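Local structure of muconolactone isomerase-like protein (Thermus thermophilus, 1VDH) at the interface of chains A and B. The protein catalyses the hydrogen-peroxide-dependent decarboxylation of Fe-coproporphyrin III to heme b, by way of harderoheme III, in the last step of coproporphyrin-dependent heme biosynthesis. Numbering follows the deposited sequence. Chains: chain A/B, muconolactone isomerase-like protein.

The interface of chains A and B. Residues chain A 71, 214, 231-232; chain B 191-192, 194-195.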
loop_
_atom_site.group_PDB
_atom_site.type_symbol
_atom_site.label_atom_id
_atom_site.label_comp_id
_atom_site.label_asym_id
_atom_site.label_seq_id
_atom_site.Cartn_x
_atom_site.Cartn_y
_atom_site.Cartn_z
ATOM N N LYS A 71 -4.553 0.560 -14.572
ATOM C CA LYS A 71 -5.512 0.330 -13.501
ATOM C C LYS A 71 -6.659 -0.611 -13.854
ATOM O O LYS A 71 -7.206 -1.270 -12.978
ATOM C CB LYS A 71 -6.044 1.658 -12.951
ATOM C CG LYS A 71 -4.948 2.592 -12.419
ATOM C CD LYS A 71 -5.531 3.707 -11.556
ATOM C CE LYS A 71 -6.586 4.527 -12.289
ATOM N NZ LYS A 71 -6.019 5.427 -13.330
ATOM N N VAL A 214 -13.472 18.891 -13.111
ATOM C CA VAL A 214 -12.852 18.431 -11.868
ATOM C C VAL A 214 -11.841 19.460 -11.353
ATOM O O VAL A 214 -11.820 19.770 -10.164
ATOM C CB VAL A 214 -12.202 17.038 -12.042
ATOM C CG1 VAL A 214 -11.402 16.649 -10.793
ATOM C CG2 VAL A 214 -13.289 16.000 -12.301
ATOM N N PRO A 231 -8.907 7.001 -6.675
ATOM C CA PRO A 231 -8.415 6.820 -8.048
ATOM C C PRO A 231 -9.408 7.299 -9.111
ATOM O O PRO A 231 -10.617 7.295 -8.883
ATOM C CB PRO A 231 -8.194 5.310 -8.130
ATOM C CG PRO A 231 -9.253 4.764 -7.214
ATOM C CD PRO A 231 -9.172 5.704 -6.030
ATOM N N PHE A 232 -8.885 7.754 -10.250
ATOM C CA PHE A 232 -9.720 8.222 -11.357
ATOM C C PHE A 232 -9.550 7.292 -12.553
ATOM O O PHE A 232 -8.424 7.006 -12.974
ATOM C CB PHE A 232 -9.349 9.656 -11.771
ATOM C CG PHE A 232 -9.832 10.715 -10.816
ATOM C CD1 PHE A 232 -9.220 10.893 -9.580
ATOM C CD2 PHE A 232 -10.906 11.533 -11.153
ATOM C CE1 PHE A 232 -9.676 11.873 -8.690
ATOM C CE2 PHE A 232 -11.368 12.513 -10.274
ATOM C CZ PHE A 232 -10.755 12.683 -9.042
ATOM N N GLN B 191 -6.158 16.083 -13.851
ATOM C CA GLN B 191 -7.296 16.349 -12.975
ATOM C C GLN B 191 -8.499 15.668 -13.621
ATOM O O GLN B 191 -8.804 15.919 -14.785
ATOM C CB GLN B 191 -7.552 17.855 -12.859
ATOM C CG GLN B 191 -6.319 18.696 -12.505
ATOM C CD GLN B 191 -5.614 19.265 -13.731
ATOM O OE1 GLN B 191 -5.628 18.668 -14.807
ATOM N NE2 GLN B 191 -4.999 20.430 -13.570
ATOM N N GLY B 192 -9.130 14.755 -12.888
ATOM C CA GLY B 192 -10.274 14.039 -13.426
ATOM C C GLY B 192 -9.915 12.960 -14.438
ATOM O O GLY B 192 -10.806 12.286 -14.960
ATOM N N ASP B 194 -6.622 10.929 -13.996
ATOM C CA ASP B 194 -5.799 9.913 -13.346
ATOM C C ASP B 194 -5.656 10.193 -11.842
ATOM O O ASP B 194 -6.250 11.138 -11.326
ATOM C CB ASP B 194 -4.437 9.781 -14.043
ATOM C CG ASP B 194 -3.954 8.339 -14.108
ATOM O OD1 ASP B 194 -3.407 7.941 -15.159
ATOM O OD2 ASP B 194 -4.122 7.594 -13.116
ATOM N N ASP B 195 -4.832 9.401 -11.161
ATOM C CA ASP B 195 -4.676 9.498 -9.713
ATOM C C ASP B 195 -4.005 10.727 -9.128
ATOM O O ASP B 195 -4.152 11.000 -7.937
ATOM C CB ASP B 195 -4.020 8.226 -9.163
ATOM C CG ASP B 195 -4.830 6.971 -9.459
ATOM O OD1 ASP B 195 -5.871 7.052 -10.152
ATOM O OD2 ASP B 195 -4.412 5.886 -9.004
#
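One face of the A:Phe232 ring turns toward the backbone of a chain B loop. B:Gly192 lies above the plane of this face, outside the CD2-CE2 edge, with its CA 3.4 Å from CD2 of A:Phe232. The carbonyl oxygen of B:Asp194 lies above the same face, outside the CG-CD1 edge. Beyond the ring edge, A:Val214, from helix 207-217, packs both methyl groups on B:Gly192; its CG2 is 3.8 Å from the glycine CA.

The carboxylate of B:Asp195 is the second flat group, held between two parts of chain A. A:Pro231 and the backbone N of A:Phe232 lie on one side of its plane. From the opposite side A:Lys71 reaches it tip to tip, passing by the oxygen edge, with CD 3.5 Å from OD2 of B:Asp195. The A:Phe232 backbone N donates to OD1 of B:Asp195 at 3.1 Å, approaching 32° out of the carboxylate plane.

A:Lys71 bends at chi3 and chi4 (-56° and -73°), bringing its terminal amine NZ between the two aspartates. NZ forms a salt bridge and hydrogen bond to OD2 of B:Asp194 at 2.9 Å, from above that carboxylate. A longer salt bridge joins NZ to B:Asp195. The nearby positive charge probably helps keep both acids ionised.

This patch is part of a subunit interface of the homopentamer. Its centre is about 6 Å from A:Tyr145, the predicted active-site residue, so the contact may help steady that region.

Within chain A, NZ of A:Lys71 also donates to the carbonyl O of A:Phe232 at 2.9 Å. Within chain B, OD2 of B:Asp194 accepts a second bond, through its anti lone pair, from the backbone N of B:Asp195 at 2.8 Å.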